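Local coordinates for protein adenosylmethionine-8-amino-7-oxononanoate aminotransferase (Methanocaldococcus jannaschii, PDB 6ZHK) that probably transfers the amino group of S-adenosyl-L-methionine to 7-keto-8-aminopelargonic acid in biotin biosynthesis, as a pyridoxal-phosphate-dependent class-III aminotransferase, at residues K103-I108 and T114-S119; V126-K131 and A311-T316; K279-D284 and L297-G302. All coordinates share one frame; numbering follows the deposited sequence. Where two conformers were deposited one is given.

The three contacts gather round one margin of the seven-stranded mixed sheet of the class-III aminotransferase fold, their centres 11 to 13 Å apart. Strand 115-119 of contact 1, strand 311-315 of contact 2 and strand 296-299 of contact 3 are consecutive in this sheet, joined by backbone bonds such as Phe117 to Thr313 and Leu314 to Leu297. Contact 1 closes before contact 2 opens, whereas both segments of contact 3 fall between the two of contact 2. Helix 96-108 packs on strand 115-119 and helix 122-140 on strand 311-315, while strand 296-299 leads to Lys301, the predicted cofactor lysine. Contacts 1 and 2 also reach the second subunit of the homodimer.

Contact 1 (K103-I108 and T114-S119); sequences KKLVDI and TKVFYS. With MG (magnesium ion), chain C.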
loop_
_atom_site.group_PDB
_atom_site.type_symbol
_atom_site.label_atom_id
_atom_site.label_comp_id
_atom_site.label_asym_id
_atom_site.label_seq_id
_atom_site.Cartn_x
_atom_site.Cartn_y
_atom_site.Cartn_z
ATOM N N LYS A 103 -3.650 -2.278 -20.893
ATOM C CA LYS A 103 -3.878 -3.105 -22.074
ATOM C C LYS A 103 -2.877 -4.271 -22.103
ATOM O O LYS A 103 -3.238 -5.398 -22.423
ATOM C CB LYS A 103 -3.776 -2.239 -23.324
ATOM C CG LYS A 103 -3.858 -3.043 -24.643
ATOM C CD LYS A 103 -4.120 -2.124 -25.846
ATOM C CE LYS A 103 -3.981 -2.816 -27.195
ATOM N NZ LYS A 103 -4.507 -4.194 -27.149
ATOM N N LYS A 104 -1.609 -4.022 -21.795
ATOM C CA LYS A 104 -0.654 -5.120 -21.832
ATOM C C LYS A 104 -1.014 -6.207 -20.821
ATOM O O LYS A 104 -0.877 -7.399 -21.101
ATOM C CB LYS A 104 0.761 -4.635 -21.513
ATOM C CG LYS A 104 1.451 -3.735 -22.539
ATOM C CD LYS A 104 1.646 -4.315 -23.930
ATOM C CE LYS A 104 2.736 -3.551 -24.689
ATOM N NZ LYS A 104 2.520 -3.688 -26.144
ATOM N N LEU A 105 -1.405 -5.803 -19.601
ATOM C CA LEU A 105 -1.752 -6.753 -18.542
ATOM C C LEU A 105 -2.967 -7.595 -18.933
ATOM O O LEU A 105 -2.936 -8.790 -18.707
ATOM C CB LEU A 105 -2.027 -6.010 -17.221
ATOM C CG LEU A 105 -0.758 -5.498 -16.545
ATOM C CD1 LEU A 105 -1.092 -4.576 -15.368
ATOM C CD2 LEU A 105 0.190 -6.616 -16.125
ATOM N N VAL A 106 -4.004 -6.986 -19.545
ATOM C CA VAL A 106 -5.187 -7.719 -19.967
ATOM C C VAL A 106 -4.766 -8.741 -21.032
ATOM O O VAL A 106 -5.208 -9.911 -20.966
ATOM C CB VAL A 106 -6.295 -6.729 -20.410
ATOM C CG1 VAL A 106 -7.434 -7.397 -21.192
ATOM C CG2 VAL A 106 -6.895 -5.972 -19.172
ATOM N N ASP A 107 -3.924 -8.252 -21.975
ATOM C CA ASP A 107 -3.489 -9.079 -23.115
ATOM C C ASP A 107 -2.621 -10.255 -22.672
ATOM O O ASP A 107 -2.691 -11.296 -23.302
ATOM C CB ASP A 107 -2.796 -8.255 -24.215
ATOM C CG ASP A 107 -3.761 -7.364 -24.978
ATOM O OD1 ASP A 107 -5.039 -7.571 -24.834
ATOM O OD2 ASP A 107 -3.266 -6.446 -25.655
ATOM N N ILE A 108 -1.767 -10.110 -21.648
ATOM C CA ILE A 108 -0.933 -11.258 -21.302
ATOM C C ILE A 108 -1.583 -12.195 -20.300
ATOM O O ILE A 108 -1.010 -13.238 -20.020
ATOM C CB ILE A 108 0.441 -10.877 -20.752
ATOM C CG1 ILE A 108 0.283 -9.968 -19.538
ATOM C CG2 ILE A 108 1.337 -10.294 -21.836
ATOM C CD1 ILE A 108 1.612 -9.695 -18.896
ATOM N N THR A 114 -10.132 -9.148 -17.902
ATOM C CA THR A 114 -10.318 -8.089 -18.875
ATOM C C THR A 114 -10.285 -6.711 -18.224
ATOM O O THR A 114 -10.429 -5.700 -18.928
ATOM C CB THR A 114 -11.675 -8.261 -19.568
ATOM O OG1 THR A 114 -12.645 -8.478 -18.549
ATOM C CG2 THR A 114 -11.696 -9.459 -20.499
ATOM N N LYS A 115 -10.176 -6.641 -16.901
ATOM C CA LYS A 115 -10.234 -5.309 -16.270
ATOM C C LYS A 115 -9.111 -5.223 -15.240
ATOM O O LYS A 115 -8.752 -6.253 -14.665
ATOM C CB LYS A 115 -11.565 -5.115 -15.550
ATOM C CG LYS A 115 -12.776 -5.012 -16.515
ATOM C CD LYS A 115 -12.702 -3.749 -17.347
ATOM C CE LYS A 115 -13.908 -3.537 -18.251
ATOM N NZ LYS A 115 -13.731 -4.261 -19.532
ATOM N N VAL A 116 -8.581 -4.014 -15.021
ATOM C CA VAL A 116 -7.377 -3.832 -14.209
ATOM C C VAL A 116 -7.672 -2.726 -13.193
ATOM O O VAL A 116 -8.067 -1.637 -13.615
ATOM C CB VAL A 116 -6.155 -3.400 -15.084
ATOM C CG1 VAL A 116 -4.995 -2.934 -14.204
ATOM C CG2 VAL A 116 -5.710 -4.554 -15.951
ATOM N N PHE A 117 -7.517 -3.031 -11.895
ATOM C CA PHE A 117 -7.626 -2.019 -10.858
ATOM C C PHE A 117 -6.256 -1.972 -10.184
ATOM O O PHE A 117 -5.825 -2.964 -9.583
ATOM C CB PHE A 117 -8.697 -2.458 -9.829
ATOM C CG PHE A 117 -9.093 -1.340 -8.911
ATOM C CD1 PHE A 117 -8.230 -0.886 -7.918
ATOM C CD2 PHE A 117 -10.315 -0.718 -9.092
ATOM C CE1 PHE A 117 -8.571 0.226 -7.136
ATOM C CE2 PHE A 117 -10.681 0.363 -8.292
ATOM C CZ PHE A 117 -9.791 0.857 -7.361
ATOM N N TYR A 118 -5.602 -0.799 -10.180
ATOM C CA TYR A 118 -4.231 -0.715 -9.705
ATOM C C TYR A 118 -4.165 -0.362 -8.224
ATOM O O TYR A 118 -5.047 0.289 -7.698
ATOM C CB TYR A 118 -3.516 0.455 -10.386
ATOM C CG TYR A 118 -3.197 0.201 -11.865
ATOM C CD1 TYR A 118 -2.243 -0.747 -12.221
ATOM C CD2 TYR A 118 -3.811 0.947 -12.881
ATOM C CE1 TYR A 118 -1.912 -0.945 -13.565
ATOM C CE2 TYR A 118 -3.478 0.774 -14.214
ATOM C CZ TYR A 118 -2.554 -0.200 -14.553
ATOM O OH TYR A 118 -2.176 -0.410 -15.849
ATOM N N SER A 119 -3.064 -0.767 -7.581
ATOM C CA SER A 119 -2.733 -0.381 -6.218
ATOM C C SER A 119 -1.209 -0.465 -6.093
ATOM O O SER A 119 -0.517 -0.643 -7.106
ATOM C CB SER A 119 -3.435 -1.257 -5.187
ATOM O OG SER A 119 -3.096 -2.626 -5.322
HETATM MG MG MG C . -6.605 -11.169 -19.809
HETATM O O HOH W 1 -7.704 -10.911 -21.609
#
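With CG2 of Val106 beside the backbone N and anti to the carbonyl carbon (CG1 chi1 166°), and CG2 of Val116 set likewise (CG1 chi1 168°), the two methyls meet at 3.7 Å between Val106 CG2 and Val116 CG2. They join helix 96-108 to strand 115-119, the outermost strand, within this chain, of the seven-stranded aminotransferase sheet. The axes of segments 103-108 and 115-119 approach to 8.2 Å, their directions 129° apart. Val106 CG2 also lies 3.6 Å from Thr114 O, beside a classic beta bulge in which Thr114 and Lys115 both face Thr315. The preceding residue, Leu105, lays CB against Val116 CG2, and Leu105 CD1 approaches Tyr118 CE1 obliquely at 4.1 Å. Val116 CG1 sits 3.6 Å above one face of the Tyr118 ring, toward its rim, while the phenol OH is hydrogen-bonded to Ser98 O. On the helix flank remote from the strand, Asp107 OD2 receives Lys103 NZ on its syn lone pair in a salt bridge. The loop between the segments is tied to the helix by a magnesium ion: Thr109 OG1, Pro110 O and Leu113 O bind it together with a water and Val106 O, the last at 2.2 Å.

Contact 2 (V126-K131 and A311-T316); sequences VEIAIK and AATLTT
Thr313 turns its two branches against two successive residues of helix 122-140: its hydroxyl meets Ile128 and its methyl meets Ala129. This is helix-on-sheet packing in the large domain of a fold-type I aminotransferase, in which the helix packs against strand 311-315, a strand that runs antiparallel to both its neighbours in the seven-stranded sheet. The Ile128 and Thr313 side chains slant across each other; Thr313 OG1 stands 4.0 Å from Ile128 CB and reaches the CG2 methyl at the same range. Thr313 CG2, anti to the backbone N while OG1 lies beside it (OG1 chi1 -54°), comes 4.0 Å from Ala129 CB and rests equally near the Ala129 CA. The single methyl of Ala129 is consistent with the close approach, 6.4 Å between Ala129 CA and Thr313 CA. The buried hydroxyl is satisfied by the helix itself: Thr313 OG1 gives its proton to Ala125 O, one turn before Ala129. A valine here would probably leave Ala125 O without that proton and put a methyl in place of the polar link between helix and strand. Around this pair, Ile128 also touches Phe117 and Ser119 of the next strand, and Ala129 touches Ile296 and Cys298 of strand 296-299, so the helix spans three strands. The helix begins at Gly122 and Ala123, predicted to bind the cofactor. Further along, Thr315 OG1 donates to Thr316 O at 3.1 Å, tilted 30° from the carbonyl plane.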
loop_
_atom_site.group_PDB
_atom_site.type_symbol
_atom_site.label_atom_id
_atom_site.label_comp_id
_atom_site.label_asym_id
_atom_site.label_seq_id
_atom_site.Cartn_x
_atom_site.Cartn_y
_atom_site.Cartn_z
ATOM N N VAL A 126 -5.079 -7.693 -2.662
ATOM C CA VAL A 126 -5.950 -8.708 -2.062
ATOM C C VAL A 126 -7.112 -8.038 -1.294
ATOM O O VAL A 126 -8.249 -8.456 -1.374
ATOM C CB VAL A 126 -5.073 -9.604 -1.159
ATOM C CG1 VAL A 126 -5.924 -10.347 -0.152
ATOM C CG2 VAL A 126 -4.233 -10.561 -1.977
ATOM N N GLU A 127 -6.874 -6.914 -0.588
ATOM C CA GLU A 127 -7.951 -6.212 0.101
ATOM C C GLU A 127 -8.980 -5.713 -0.917
ATOM O O GLU A 127 -10.183 -5.719 -0.687
ATOM C CB GLU A 127 -7.395 -4.968 0.811
ATOM C CG GLU A 127 -6.453 -5.293 1.981
ATOM C CD GLU A 127 -7.054 -5.185 3.370
ATOM O OE1 GLU A 127 -8.253 -4.805 3.459
ATOM O OE2 GLU A 127 -6.328 -5.504 4.359
ATOM N N ILE A 128 -8.515 -5.339 -2.104
ATOM C CA ILE A 128 -9.406 -4.836 -3.123
ATOM C C ILE A 128 -10.201 -6.000 -3.707
ATOM O O ILE A 128 -11.420 -5.857 -3.945
ATOM C CB ILE A 128 -8.595 -4.095 -4.217
ATOM C CG1 ILE A 128 -8.076 -2.764 -3.650
ATOM C CG2 ILE A 128 -9.440 -3.890 -5.487
ATOM C CD1 ILE A 128 -6.924 -2.167 -4.544
ATOM N N ALA A 129 -9.516 -7.127 -3.919
ATOM C CA ALA A 129 -10.192 -8.334 -4.381
ATOM C C ALA A 129 -11.294 -8.707 -3.373
ATOM O O ALA A 129 -12.401 -9.073 -3.753
ATOM C CB ALA A 129 -9.204 -9.478 -4.566
ATOM N N ILE A 130 -10.965 -8.702 -2.087
ATOM C CA ILE A 130 -11.938 -9.045 -1.047
ATOM C C ILE A 130 -13.163 -8.134 -1.202
ATOM O O ILE A 130 -14.296 -8.614 -1.125
ATOM C CB ILE A 130 -11.280 -8.942 0.371
ATOM C CG1 ILE A 130 -10.386 -10.148 0.651
ATOM C CG2 ILE A 130 -12.292 -8.711 1.505
ATOM C CD1 ILE A 130 -9.486 -9.903 1.908
ATOM N N LYS A 131 -12.933 -6.817 -1.322
ATOM C CA LYS A 131 -14.011 -5.847 -1.298
ATOM C C LYS A 131 -14.853 -5.961 -2.553
ATOM O O LYS A 131 -16.071 -5.874 -2.480
ATOM C CB LYS A 131 -13.527 -4.423 -1.051
ATOM C CG LYS A 131 -12.832 -4.230 0.307
ATOM C CD LYS A 131 -12.316 -2.817 0.455
ATOM C CE LYS A 131 -13.315 -1.725 0.042
ATOM N NZ LYS A 131 -12.765 -0.372 0.348
ATOM N N ALA A 311 0.984 -2.877 -7.690
ATOM C CA ALA A 311 0.194 -4.089 -7.688
ATOM C C ALA A 311 -1.044 -3.890 -8.563
ATOM O O ALA A 311 -1.357 -2.773 -8.982
ATOM C CB ALA A 311 -0.111 -4.489 -6.287
ATOM N N ALA A 312 -1.692 -5.005 -8.928
ATOM C CA ALA A 312 -2.926 -4.927 -9.717
ATOM C C ALA A 312 -3.897 -6.032 -9.314
ATOM O O ALA A 312 -3.484 -7.149 -8.940
ATOM C CB ALA A 312 -2.553 -5.105 -11.185
ATOM N N THR A 313 -5.196 -5.719 -9.377
ATOM C CA THR A 313 -6.208 -6.745 -9.195
ATOM C C THR A 313 -6.983 -6.825 -10.511
ATOM O O THR A 313 -7.576 -5.854 -10.945
ATOM C CB THR A 313 -7.164 -6.305 -8.062
ATOM O OG1 THR A 313 -6.366 -6.017 -6.900
ATOM C CG2 THR A 313 -8.207 -7.359 -7.761
ATOM N N LEU A 314 -6.927 -7.971 -11.171
ATOM C CA LEU A 314 -7.617 -8.108 -12.435
ATOM C C LEU A 314 -8.909 -8.921 -12.222
ATOM O O LEU A 314 -8.905 -9.901 -11.481
ATOM C CB LEU A 314 -6.674 -8.881 -13.386
ATOM C CG LEU A 314 -5.780 -7.976 -14.210
ATOM C CD1 LEU A 314 -4.713 -7.265 -13.359
ATOM C CD2 LEU A 314 -5.267 -8.658 -15.476
ATOM N N THR A 315 -9.992 -8.554 -12.928
ATOM C CA THR A 315 -11.281 -9.230 -12.778
ATOM C C THR A 315 -11.918 -9.463 -14.165
ATOM O O THR A 315 -11.430 -8.959 -15.201
ATOM C CB THR A 315 -12.282 -8.431 -11.916
ATOM O OG1 THR A 315 -12.782 -7.368 -12.723
ATOM C CG2 THR A 315 -11.655 -7.735 -10.727
ATOM N N THR A 316 -12.989 -10.251 -14.134
ATOM C CA THR A 316 -13.870 -10.560 -15.245
ATOM C C THR A 316 -14.782 -9.368 -15.469
ATOM O O THR A 316 -14.907 -8.526 -14.583
ATOM C CB THR A 316 -14.715 -11.797 -14.937
ATOM O OG1 THR A 316 -15.495 -11.453 -13.779
ATOM C CG2 THR A 316 -13.841 -13.010 -14.699
#

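Contact 3 (K279-D284 and L297-G302); sequences KMFFCD and LCLGKG
Residues Phe281 to Asp284 form a type I beta turn, closed by Asp284 N to Phe281 O at 3.0 Å, and this turn lies against strand 296-299, Cys283 CA being 8.5 Å from Leu297 CA. Two pairs of side chains make the contact, which is apolar. Phe281, its ring swung beside the backbone N (chi1 -58°), crosses Leu299 at about a right angle, and Phe281 CE1 lies 3.8 Å from Leu299 CD2. Cys283 SG stands between its own backbone N and carbonyl carbon (chi1 69°), and from there meets both methyls of Leu297, with Leu297 CD2 at 4.0 Å. Asp284 OD1 lies in plane at the edge of the Phe281 ring, while Asp284 OD2 accepts a weak bond from Phe281 N, 3.3 Å long. Lys279 NZ donates to Asp284 O from above the carbonyl plane, at 3.1 Å. Glu269 accepts hydrogen bonds from Phe282 N through OE1 and Cys283 N through OE2, and Phe274 meets Phe281 edge-to-face. Past Leu299 the chain leaves the strand through Gly300 to Lys301, whose NZ is hydrogen-bonded to Ile62 O and to Thr338 OG1 of the second subunit. Lys301 is predicted to carry pyridoxal phosphate, which is not attached here; a cofactor lysine placed just beyond a sheet strand is characteristic of fold-type I aminotransferases.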
loop_
_atom_site.group_PDB
_atom_site.type_symbol
_atom_site.label_atom_id
_atom_site.label_comp_id
_atom_site.label_asym_id
_atom_site.label_seq_id
_atom_site.Cartn_x
_atom_site.Cartn_y
_atom_site.Cartn_z
ATOM N N LYS A 279 6.156 -20.667 -15.318
ATOM C CA LYS A 279 5.210 -20.162 -16.304
ATOM C C LYS A 279 5.001 -18.676 -16.037
ATOM O O LYS A 279 5.260 -18.250 -14.923
ATOM C CB LYS A 279 3.842 -20.759 -15.993
ATOM C CG LYS A 279 3.643 -22.206 -16.400
ATOM C CD LYS A 279 2.189 -22.510 -16.183
ATOM C CE LYS A 279 1.923 -23.947 -15.823
ATOM N NZ LYS A 279 0.542 -24.270 -16.257
ATOM N N MET A 280 4.426 -17.927 -16.998
ATOM C CA MET A 280 4.230 -16.503 -16.795
ATOM C C MET A 280 3.341 -16.248 -15.555
ATOM O O MET A 280 3.646 -15.374 -14.713
ATOM C CB MET A 280 3.630 -15.828 -18.024
ATOM C CG MET A 280 3.653 -14.296 -17.889
ATOM S SD MET A 280 5.384 -13.585 -17.803
ATOM C CE MET A 280 4.963 -11.858 -18.059
ATOM N N PHE A 281 2.215 -16.976 -15.472
ATOM C CA PHE A 281 1.300 -16.952 -14.326
ATOM C C PHE A 281 0.885 -18.385 -14.078
ATOM O O PHE A 281 0.750 -19.155 -15.043
ATOM C CB PHE A 281 0.023 -16.163 -14.653
ATOM C CG PHE A 281 0.309 -14.748 -15.070
ATOM C CD1 PHE A 281 0.688 -13.808 -14.117
ATOM C CD2 PHE A 281 0.246 -14.370 -16.410
ATOM C CE1 PHE A 281 1.002 -12.510 -14.518
ATOM C CE2 PHE A 281 0.525 -13.065 -16.819
ATOM C CZ PHE A 281 0.925 -12.133 -15.860
ATOM N N PHE A 282 0.721 -18.737 -12.797
ATOM C CA PHE A 282 0.155 -20.048 -12.464
ATOM C C PHE A 282 -1.147 -20.283 -13.215
ATOM O O PHE A 282 -1.377 -21.382 -13.746
ATOM C CB PHE A 282 0.008 -20.279 -10.962
ATOM C CG PHE A 282 -0.344 -21.712 -10.636
ATOM C CD1 PHE A 282 0.628 -22.703 -10.623
ATOM C CD2 PHE A 282 -1.670 -22.081 -10.460
ATOM C CE1 PHE A 282 0.280 -24.029 -10.341
ATOM C CE2 PHE A 282 -2.030 -23.414 -10.248
ATOM C CZ PHE A 282 -1.046 -24.379 -10.153
ATOM N N CYS A 283 -1.975 -19.232 -13.302
ATOM C CA CYS A 283 -3.281 -19.375 -13.953
ATOM C C CYS A 283 -3.213 -19.511 -15.485
ATOM O O CYS A 283 -4.268 -19.710 -16.101
ATOM C CB CYS A 283 -4.243 -18.286 -13.479
ATOM S SG CYS A 283 -3.782 -16.650 -14.054
ATOM N N ASP A 284 -2.000 -19.484 -16.098
ATOM C CA ASP A 284 -1.817 -19.866 -17.490
ATOM C C ASP A 284 -1.859 -21.393 -17.600
ATOM O O ASP A 284 -0.851 -22.042 -17.821
ATOM C CB ASP A 284 -0.449 -19.474 -18.071
ATOM C CG ASP A 284 -0.312 -17.980 -18.324
ATOM O OD1 ASP A 284 -1.360 -17.285 -18.422
ATOM O OD2 ASP A 284 0.845 -17.514 -18.462
ATOM N N LEU A 297 -7.662 -12.095 -10.071
ATOM C CA LEU A 297 -6.233 -12.400 -10.051
ATOM C C LEU A 297 -5.532 -11.205 -9.393
ATOM O O LEU A 297 -5.679 -10.097 -9.890
ATOM C CB LEU A 297 -5.737 -12.559 -11.496
ATOM C CG LEU A 297 -4.198 -12.740 -11.642
ATOM C CD1 LEU A 297 -3.787 -14.042 -10.933
ATOM C CD2 LEU A 297 -3.788 -12.731 -13.117
ATOM N N CYS A 298 -4.688 -11.460 -8.363
ATOM C CA CYS A 298 -3.924 -10.406 -7.717
ATOM C C CYS A 298 -2.453 -10.530 -8.132
ATOM O O CYS A 298 -1.922 -11.621 -8.118
ATOM C CB CYS A 298 -4.001 -10.521 -6.207
ATOM S SG CYS A 298 -5.740 -10.383 -5.687
ATOM N N LEU A 299 -1.822 -9.410 -8.529
ATOM C CA LEU A 299 -0.419 -9.357 -8.966
ATOM C C LEU A 299 0.329 -8.276 -8.188
ATOM O O LEU A 299 -0.255 -7.343 -7.662
ATOM C CB LEU A 299 -0.381 -8.987 -10.440
ATOM C CG LEU A 299 -1.160 -9.926 -11.372
ATOM C CD1 LEU A 299 -1.124 -9.428 -12.809
ATOM C CD2 LEU A 299 -0.562 -11.325 -11.276
ATOM N N GLY A 300 1.655 -8.420 -8.112
ATOM C CA GLY A 300 2.464 -7.458 -7.383
ATOM C C GLY A 300 3.936 -7.877 -7.553
ATOM O O GLY A 300 4.278 -8.606 -8.488
ATOM N N LYS A 301 4.784 -7.464 -6.609
ATOM C CA LYS A 301 6.195 -7.831 -6.517
ATOM C C LYS A 301 6.880 -7.699 -7.864
ATOM O O LYS A 301 7.271 -6.598 -8.182
ATOM C CB LYS A 301 6.424 -9.234 -5.934
ATOM C CG LYS A 301 6.204 -9.355 -4.445
ATOM C CD LYS A 301 6.306 -10.808 -3.923
ATOM C CE LYS A 301 5.840 -10.980 -2.494
ATOM N NZ LYS A 301 6.775 -10.324 -1.574
ATOM N N GLY A 302 6.979 -8.802 -8.647
ATOM C CA GLY A 302 7.793 -8.799 -9.862
ATOM C C GLY A 302 7.227 -7.955 -11.013
ATOM O O GLY A 302 7.879 -7.798 -12.041
#